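Aminofutalosine deaminase (Helicobacter pylori, PDB 7LKJ) probably deaminates adenosine to inosine and, far less efficiently, adenine to hypoxanthine, as a metal-dependent hydrolase of the amidohydrolase family. Local coordinates at residues 220-225 / 271-276; 265-270 / 290-295. All coordinates share one frame; numbering follows the deposited sequence.

Interaction 1 (220-225 / 271-276); sequences THFLES and TLFVHN. With FE (Fe (III) ion), chain E.
The imidazole of His275 is sandwiched: Glu224 lies across one face and Val274 CG1 sits over the centre of the other, while His221 CD2 comes up at its edge. His221 and His275 stand on neighbouring parallel strands, 218-222 and 271-275, and Glu224 just past the end of the first, in the TIM-barrel fold of the amidohydrolases, whose strand ends carry the metal site. The carboxylate of Glu224 is stacked on the ring, the two planes only 9° apart, and Glu224 OE1 stands 3.1 Å from His275 NE2 above the ring, where the angle is too poor for a hydrogen bond. An extended chain, with CG anti to the backbone N (chi1 179°), carries the acid over the imidazole and lays its CG methylene on the same face as a CH-pi contact. His221 and His275 meet rim to rim. His221 NE2 binds the iron(III) ion at 2.3 Å, with His79 as a second ligand, and His275 touches the metal-site residue Asp328.

Thr220 and Phe273 share the other strand face, where packing is mostly hydrocarbon. The edge of the Phe273 ring turns toward a face of Phe222 in an offset edge-to-face pair, planes at 83°, with Phe222 CB against the Phe273 rim. Leu223 CG sits over the centre of the opposite Phe222 face, and Asn276 OD1 lies at that ring's edge. Thr220 CG2 makes an off-centre CH-pi contact with Phe273, while its OG1 bonds to Val193 O and Tyr262 OH.

Between the two faces the backbones pair in parallel: Thr220 N donates to Leu272 O at 2.8 Å, Val274 N to Thr220 O, and Phe222 N to Val274 O. Beyond them, a weak bond of 3.1 Å runs from Asn276 N to Phe222 O.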
ATOM      1  N   THR A 220     -10.927   5.215  22.551  1.00 40.01           N
ATOM      2  CA  THR A 220     -10.659   3.885  23.073  1.00 41.21           C
ATOM      3  C   THR A 220     -10.476   2.920  21.912  1.00 41.23           C
ATOM      4  O   THR A 220     -11.057   3.098  20.837  1.00 41.55           O
ATOM      5  CB  THR A 220     -11.783   3.410  24.010  1.00 41.52           C
ATOM      6  OG1 THR A 220     -11.302   2.341  24.835  1.00 43.13           O
ATOM      7  CG2 THR A 220     -13.002   2.941  23.227  1.00 40.36           C
ATOM      8  N   HIS A 221      -9.636   1.914  22.135  1.00 40.37           N
ATOM      9  CA  HIS A 221      -9.450   0.825  21.187  1.00 40.12           C
ATOM     10  C   HIS A 221     -10.473  -0.257  21.509  1.00 38.72           C
ATOM     11  O   HIS A 221     -10.519  -0.753  22.641  1.00 40.93           O
ATOM     12  CB  HIS A 221      -8.029   0.266  21.261  1.00 41.71           C
ATOM     13  CG  HIS A 221      -6.957   1.308  21.166  1.00 43.73           C
ATOM     14  ND1 HIS A 221      -6.726   2.234  22.161  1.00 44.62           N
ATOM     15  CD2 HIS A 221      -6.043   1.560  20.200  1.00 44.55           C
ATOM     16  CE1 HIS A 221      -5.722   3.016  21.808  1.00 44.67           C
ATOM     17  NE2 HIS A 221      -5.288   2.627  20.623  1.00 44.41           N
ATOM     18  N   PHE A 222     -11.289  -0.622  20.526  1.00 34.87           N
ATOM     19  CA  PHE A 222     -12.388  -1.551  20.745  1.00 33.82           C
ATOM     20  C   PHE A 222     -12.338  -2.682  19.731  1.00 36.10           C
ATOM     21  O   PHE A 222     -12.187  -2.435  18.531  1.00 36.56           O
ATOM     22  CB  PHE A 222     -13.735  -0.825  20.659  1.00 29.54           C
ATOM     23  CG  PHE A 222     -14.914  -1.691  20.990  1.00 27.86           C
ATOM     24  CD1 PHE A 222     -15.056  -2.232  22.256  1.00 26.49           C
ATOM     25  CD2 PHE A 222     -15.883  -1.959  20.038  1.00 29.44           C
ATOM     26  CE1 PHE A 222     -16.142  -3.028  22.567  1.00 26.46           C
ATOM     27  CE2 PHE A 222     -16.972  -2.753  20.341  1.00 29.61           C
ATOM     28  CZ  PHE A 222     -17.101  -3.289  21.609  1.00 29.52           C
ATOM     29  N   LEU A 223     -12.495  -3.913  20.229  1.00 36.59           N
ATOM     30  CA  LEU A 223     -12.459  -5.160  19.464  1.00 35.04           C
ATOM     31  C   LEU A 223     -11.571  -5.094  18.227  1.00 33.37           C
ATOM     32  O   LEU A 223     -12.057  -5.199  17.097  1.00 31.39           O
ATOM     33  CB  LEU A 223     -13.884  -5.564  19.076  1.00 32.32           C
ATOM     34  CG  LEU A 223     -14.800  -5.825  20.274  1.00 30.31           C
ATOM     35  CD1 LEU A 223     -16.187  -6.247  19.821  1.00 29.42           C
ATOM     36  CD2 LEU A 223     -14.190  -6.871  21.201  1.00 30.01           C
ATOM     37  N   GLU A 224     -10.266  -4.926  18.438  1.00 34.89           N
ATOM     38  CA  GLU A 224      -9.312  -4.831  17.344  1.00 37.31           C
ATOM     39  C   GLU A 224      -8.819  -6.194  16.865  1.00 37.18           C
ATOM     40  O   GLU A 224      -8.296  -6.295  15.749  1.00 35.11           O
ATOM     41  CB  GLU A 224      -8.123  -3.962  17.780  1.00 40.26           C
ATOM     42  CG  GLU A 224      -7.018  -3.779  16.750  1.00 44.46           C
ATOM     43  CD  GLU A 224      -5.794  -3.097  17.328  1.00 46.84           C
ATOM     44  OE1 GLU A 224      -4.933  -2.646  16.544  1.00 47.22           O
ATOM     45  OE2 GLU A 224      -5.697  -3.008  18.570  1.00 48.94           O
ATOM     46  N   SER A 225      -9.018  -7.248  17.653  1.00 37.76           N
ATOM     47  CA  SER A 225      -8.454  -8.557  17.362  1.00 37.44           C
ATOM     48  C   SER A 225      -9.506  -9.639  17.557  1.00 38.97           C
ATOM     49  O   SER A 225     -10.536  -9.430  18.204  1.00 42.57           O
ATOM     50  CB  SER A 225      -7.235  -8.850  18.241  1.00 37.59           C
ATOM     51  OG  SER A 225      -7.393  -8.292  19.533  1.00 39.29           O
ATOM     52  N   THR A 271     -17.273   9.672  22.212  1.00 31.45           N
ATOM     53  CA  THR A 271     -16.245   8.638  22.269  1.00 32.76           C
ATOM     54  C   THR A 271     -15.773   8.255  20.871  1.00 29.96           C
ATOM     55  O   THR A 271     -16.588   7.965  19.990  1.00 28.94           O
ATOM     56  CB  THR A 271     -16.741   7.388  23.000  1.00 36.08           C
ATOM     57  OG1 THR A 271     -17.234   7.754  24.291  1.00 36.93           O
ATOM     58  CG2 THR A 271     -15.599   6.398  23.176  1.00 36.51           C
ATOM     59  N   LEU A 272     -14.454   8.244  20.683  1.00 27.57           N
ATOM     60  CA  LEU A 272     -13.840   7.762  19.451  1.00 28.50           C
ATOM     61  C   LEU A 272     -13.539   6.276  19.603  1.00 29.28           C
ATOM     62  O   LEU A 272     -12.765   5.883  20.483  1.00 29.72           O
ATOM     63  CB  LEU A 272     -12.562   8.543  19.141  1.00 27.15           C
ATOM     64  CG  LEU A 272     -12.671   9.864  18.380  1.00 27.06           C
ATOM     65  CD1 LEU A 272     -13.334  10.933  19.231  1.00 29.40           C
ATOM     66  CD2 LEU A 272     -11.294  10.320  17.930  1.00 27.04           C
ATOM     67  N   PHE A 273     -14.142   5.455  18.747  1.00 28.11           N
ATOM     68  CA  PHE A 273     -13.961   4.008  18.776  1.00 28.36           C
ATOM     69  C   PHE A 273     -13.014   3.615  17.646  1.00 26.53           C
ATOM     70  O   PHE A 273     -13.377   3.687  16.469  1.00 26.45           O
ATOM     71  CB  PHE A 273     -15.302   3.287  18.658  1.00 29.57           C
ATOM     72  CG  PHE A 273     -16.050   3.180  19.960  1.00 30.57           C
ATOM     73  CD1 PHE A 273     -16.913   4.186  20.366  1.00 29.40           C
ATOM     74  CD2 PHE A 273     -15.883   2.077  20.781  1.00 30.58           C
ATOM     75  CE1 PHE A 273     -17.599   4.087  21.563  1.00 27.40           C
ATOM     76  CE2 PHE A 273     -16.566   1.974  21.981  1.00 29.38           C
ATOM     77  CZ  PHE A 273     -17.425   2.982  22.373  1.00 27.46           C
ATOM     78  N   VAL A 274     -11.807   3.196  18.005  1.00 26.77           N
ATOM     79  CA  VAL A 274     -10.764   2.883  17.035  1.00 30.61           C
ATOM     80  C   VAL A 274     -10.842   1.410  16.655  1.00 29.48           C
ATOM     81  O   VAL A 274     -11.247   0.559  17.455  1.00 26.29           O
ATOM     82  CB  VAL A 274      -9.376   3.256  17.596  1.00 27.18           C
ATOM     83  CG1 VAL A 274      -8.332   3.258  16.491  1.00 26.39           C
ATOM     84  CG2 VAL A 274      -9.432   4.614  18.278  1.00 28.73           C
ATOM     85  N   HIS A 275     -10.483   1.124  15.397  1.00 30.05           N
ATOM     86  CA  HIS A 275     -10.349  -0.223  14.844  1.00 33.13           C
ATOM     87  C   HIS A 275     -11.708  -0.870  14.593  1.00 37.67           C
ATOM     88  O   HIS A 275     -12.263  -0.741  13.496  1.00 41.39           O
ATOM     89  CB  HIS A 275      -9.483  -1.099  15.758  1.00 29.97           C
ATOM     90  CG  HIS A 275      -8.103  -0.562  15.979  1.00 28.08           C
ATOM     91  ND1 HIS A 275      -7.224  -0.318  14.944  1.00 27.69           N
ATOM     92  CD2 HIS A 275      -7.451  -0.213  17.113  1.00 26.89           C
ATOM     93  CE1 HIS A 275      -6.090   0.153  15.432  1.00 28.49           C
ATOM     94  NE2 HIS A 275      -6.202   0.227  16.746  1.00 26.61           N
ATOM     95  N   ASN A 276     -12.246  -1.567  15.597  1.00 36.87           N
ATOM     96  CA  ASN A 276     -13.578  -2.184  15.536  1.00 38.58           C
ATOM     97  C   ASN A 276     -13.757  -3.101  14.325  1.00 39.85           C
ATOM     98  O   ASN A 276     -14.860  -3.223  13.788  1.00 43.28           O
ATOM     99  CB  ASN A 276     -14.685  -1.122  15.534  1.00 40.94           C
ATOM    100  CG  ASN A 276     -14.378   0.053  16.436  1.00 43.31           C
ATOM    101  OD1 ASN A 276     -14.671   0.029  17.631  1.00 42.64           O
ATOM    102  ND2 ASN A 276     -13.802   1.103  15.862  1.00 44.00           N
TER
HETATM  103 FE    FE E 501      -4.057   2.825  18.658  1.00 61.88          FE

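Interaction 2 (265-270 / 290-295); sequences MFKDTH and QVKNAF
Phe295 presents its CE2 to one face of the His270 imidazole, offset toward the rim, and the two side chains run at a slant to each other with ring planes 38° apart, neither stacked nor edge-to-face. The pair closes one end of a surface contact in the TIM barrel, where the loop entering strand 271-275 meets the turn that takes helix 281-291 into strand 295-298. His270 CG stands anti to the backbone N (chi1 -169°), which brings the imidazole back toward Phe295 although its CB sets off away from this turn. The ring's NE2 is hydrogen-bonded beyond the contact, to Ala371 O.

At the exposed end the long side chains are laid alongside one another. Asp268 and Lys292 point the same way, and Lys292 NZ reaches Asp268 OD1 in a salt bridge of 3.1 Å; OD1 accepts through its syn lone pair, on the side of the other carboxylate oxygen. Lys267 also runs beside Lys292, its NZ 4.2 Å from Lys292 NZ; Asp268 probably offsets part of that like charge.

Val291 is the buried middle. Its CG2 packs on Phe266 CB at 3.7 Å, and both methyls border Phe266 O. Phe266 in turn meets Tyr262 and Ile208 of helix 201-214, so this side packs into the protein between helices and the start of strand 271-275.

Two successive carbonyls serve the loop, Gln290 O weakly to Asp268 N and Val291 O weakly to Thr269 N. Close by, Lys267 CA makes a CA-H...O contact of 3.1 Å with the same Gln290 O.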
ATOM      1  N   MET A 265     -20.678   1.795  29.073  1.00 29.70           N
ATOM      2  CA  MET A 265     -19.971   2.740  29.929  1.00 28.32           C
ATOM      3  C   MET A 265     -19.777   4.081  29.236  1.00 33.24           C
ATOM      4  O   MET A 265     -19.669   5.115  29.905  1.00 37.20           O
ATOM      5  CB  MET A 265     -18.623   2.161  30.354  1.00 28.90           C
ATOM      6  CG  MET A 265     -18.727   0.953  31.266  1.00 31.37           C
ATOM      7  SD  MET A 265     -17.113   0.278  31.699  1.00 35.74           S
ATOM      8  CE  MET A 265     -16.190   0.610  30.201  1.00 35.49           C
ATOM      9  N   PHE A 266     -19.742   4.088  27.903  1.00 36.12           N
ATOM     10  CA  PHE A 266     -19.551   5.298  27.116  1.00 35.95           C
ATOM     11  C   PHE A 266     -20.873   5.875  26.624  1.00 38.07           C
ATOM     12  O   PHE A 266     -20.896   6.595  25.621  1.00 40.41           O
ATOM     13  CB  PHE A 266     -18.620   5.022  25.933  1.00 30.87           C
ATOM     14  CG  PHE A 266     -17.292   4.430  26.324  1.00 27.53           C
ATOM     15  CD1 PHE A 266     -16.189   5.243  26.531  1.00 27.61           C
ATOM     16  CD2 PHE A 266     -17.144   3.061  26.471  1.00 27.42           C
ATOM     17  CE1 PHE A 266     -14.967   4.701  26.888  1.00 27.59           C
ATOM     18  CE2 PHE A 266     -15.926   2.512  26.829  1.00 27.40           C
ATOM     19  CZ  PHE A 266     -14.836   3.333  27.037  1.00 27.49           C
ATOM     20  N   LYS A 267     -21.977   5.539  27.284  1.00 36.74           N
ATOM     21  CA  LYS A 267     -23.275   6.076  26.901  1.00 37.85           C
ATOM     22  C   LYS A 267     -23.349   7.577  27.176  1.00 41.24           C
ATOM     23  O   LYS A 267     -22.898   8.058  28.219  1.00 40.48           O
ATOM     24  CB  LYS A 267     -24.391   5.317  27.629  1.00 39.06           C
ATOM     25  CG  LYS A 267     -25.706   6.069  27.747  1.00 43.06           C
ATOM     26  CD  LYS A 267     -26.846   5.153  28.207  1.00 43.89           C
ATOM     27  CE  LYS A 267     -28.080   5.364  27.355  1.00 43.50           C
ATOM     28  NZ  LYS A 267     -29.333   4.774  27.883  1.00 43.24           N
ATOM     29  N   ASP A 268     -23.906   8.316  26.212  1.00 46.55           N
ATOM     30  CA  ASP A 268     -24.107   9.765  26.297  1.00 50.68           C
ATOM     31  C   ASP A 268     -22.789  10.531  26.414  1.00 48.65           C
ATOM     32  O   ASP A 268     -22.581  11.311  27.347  1.00 49.63           O
ATOM     33  CB  ASP A 268     -25.023  10.115  27.466  1.00 57.19           C
ATOM     34  CG  ASP A 268     -26.470   9.758  27.205  1.00 61.70           C
ATOM     35  OD1 ASP A 268     -26.750   8.747  26.531  1.00 62.47           O
ATOM     36  OD2 ASP A 268     -27.333  10.506  27.687  1.00 63.44           O
ATOM     37  N   THR A 269     -21.891  10.310  25.460  1.00 45.00           N
ATOM     38  CA  THR A 269     -20.655  11.081  25.444  1.00 40.28           C
ATOM     39  C   THR A 269     -20.124  11.167  24.015  1.00 35.17           C
ATOM     40  O   THR A 269     -20.816  10.835  23.048  1.00 34.67           O
ATOM     41  CB  THR A 269     -19.629  10.508  26.427  1.00 36.54           C
ATOM     42  OG1 THR A 269     -18.436  11.300  26.376  1.00 33.19           O
ATOM     43  CG2 THR A 269     -19.306   9.089  26.081  1.00 35.91           C
ATOM     44  N   HIS A 270     -18.879  11.618  23.897  1.00 31.48           N
ATOM     45  CA  HIS A 270     -18.208  11.887  22.627  1.00 32.81           C
ATOM     46  C   HIS A 270     -17.008  10.949  22.490  1.00 33.36           C
ATOM     47  O   HIS A 270     -15.858  11.373  22.637  1.00 33.78           O
ATOM     48  CB  HIS A 270     -17.783  13.372  22.592  1.00 33.95           C
ATOM     49  CG  HIS A 270     -17.325  13.862  21.253  1.00 35.41           C
ATOM     50  ND1 HIS A 270     -18.012  14.823  20.542  1.00 35.14           N
ATOM     51  CD2 HIS A 270     -16.228  13.563  20.518  1.00 35.70           C
ATOM     52  CE1 HIS A 270     -17.370  15.079  19.417  1.00 35.22           C
ATOM     53  NE2 HIS A 270     -16.283  14.329  19.379  1.00 36.10           N
ATOM     54  N   GLN A 290     -26.129   3.909  21.603  1.00 40.21           N
ATOM     55  CA  GLN A 290     -25.815   4.029  23.025  1.00 41.48           C
ATOM     56  C   GLN A 290     -24.747   5.074  23.327  1.00 42.92           C
ATOM     57  O   GLN A 290     -24.874   5.817  24.279  1.00 44.46           O
ATOM     58  CB  GLN A 290     -25.414   2.661  23.601  1.00 42.00           C
ATOM     59  CG  GLN A 290     -26.597   1.689  23.708  1.00 43.47           C
ATOM     60  CD  GLN A 290     -27.516   1.993  24.891  1.00 43.07           C
ATOM     61  OE1 GLN A 290     -28.467   2.769  24.768  1.00 44.62           O
ATOM     62  NE2 GLN A 290     -27.222   1.396  26.043  1.00 39.19           N
ATOM     63  N   VAL A 291     -23.648   5.139  22.574  1.00 40.42           N
ATOM     64  CA  VAL A 291     -22.663   6.206  22.796  1.00 38.36           C
ATOM     65  C   VAL A 291     -23.190   7.521  22.248  1.00 41.14           C
ATOM     66  O   VAL A 291     -22.716   8.590  22.643  1.00 42.39           O
ATOM     67  CB  VAL A 291     -21.280   5.869  22.198  1.00 35.76           C
ATOM     68  CG1 VAL A 291     -20.317   7.058  22.301  1.00 34.90           C
ATOM     69  CG2 VAL A 291     -20.708   4.704  22.937  1.00 36.53           C
ATOM     70  N   LYS A 292     -24.128   7.468  21.303  1.00 43.75           N
ATOM     71  CA  LYS A 292     -25.054   8.568  21.056  1.00 45.49           C
ATOM     72  C   LYS A 292     -24.339   9.551  20.116  1.00 42.29           C
ATOM     73  O   LYS A 292     -24.892   9.956  19.087  1.00 38.80           O
ATOM     74  CB  LYS A 292     -25.446   9.130  22.441  1.00 48.01           C
ATOM     75  CG  LYS A 292     -26.831   9.839  22.615  1.00 48.24           C
ATOM     76  CD  LYS A 292     -27.667   8.389  22.702  1.00 48.64           C
ATOM     77  CE  LYS A 292     -29.093   8.104  23.274  1.00 48.56           C
ATOM     78  NZ  LYS A 292     -28.709   7.319  24.599  1.00 48.38           N
ATOM     79  N   ASN A 293     -23.085   9.886  20.446  1.00 42.56           N
ATOM     80  CA  ASN A 293     -22.156  10.643  19.615  1.00 41.11           C
ATOM     81  C   ASN A 293     -20.865   9.868  19.394  1.00 36.32           C
ATOM     82  O   ASN A 293     -19.801  10.328  19.805  1.00 30.90           O
ATOM     83  CB  ASN A 293     -21.869  11.992  20.266  1.00 43.45           C
ATOM     84  CG  ASN A 293     -22.998  12.982  20.048  1.00 44.44           C
ATOM     85  OD1 ASN A 293     -23.988  12.982  20.777  1.00 45.47           O
ATOM     86  ND2 ASN A 293     -22.840  13.848  19.062  1.00 44.23           N
ATOM     87  N   ALA A 294     -20.951   8.685  18.788  1.00 37.89           N
ATOM     88  CA  ALA A 294     -19.799   7.816  18.575  1.00 37.92           C
ATOM     89  C   ALA A 294     -19.102   8.103  17.248  1.00 40.55           C
ATOM     90  O   ALA A 294     -19.733   8.493  16.263  1.00 40.51           O
ATOM     91  CB  ALA A 294     -20.223   6.349  18.619  1.00 36.68           C
ATOM     92  N   PHE A 295     -17.782   7.909  17.236  1.00 43.54           N
ATOM     93  CA  PHE A 295     -16.957   8.118  16.047  1.00 42.73           C
ATOM     94  C   PHE A 295     -16.048   6.912  15.850  1.00 38.34           C
ATOM     95  O   PHE A 295     -15.158   6.660  16.669  1.00 36.08           O
ATOM     96  CB  PHE A 295     -16.130   9.398  16.166  1.00 43.77           C
ATOM     97  CG  PHE A 295     -16.955  10.623  16.380  1.00 43.54           C
ATOM     98  CD1 PHE A 295     -17.556  11.263  15.311  1.00 42.62           C
ATOM     99  CD2 PHE A 295     -17.147  11.125  17.653  1.00 45.22           C
ATOM    100  CE1 PHE A 295     -18.324  12.390  15.508  1.00 44.57           C
ATOM    101  CE2 PHE A 295     -17.917  12.245  17.856  1.00 46.66           C
ATOM    102  CZ  PHE A 295     -18.505  12.882  16.783  1.00 47.10           C
TER

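In the fold
Interaction 1 is wholly buried, whereas interaction 2 is a surface contact with its charged residues exposed; their centres lie about 13 Å apart. Strand 271-275 joins them: the loop 265-270 leads straight into it, and strand 295-298, begun by Phe295, pairs with it through probable hydrogen bonds from Phe273 N to Phe295 O and from Phe295 N to Thr271 O. Val291 also packs against Phe273, tying the end of helix 281-291 to the strand face that bears Phe273. Among the barrel strands the chemistry is regular pairing and close-packed flat groups, with one histidine on the iron; at the periphery it becomes weak backbone bonds and a solvent-side salt bridge.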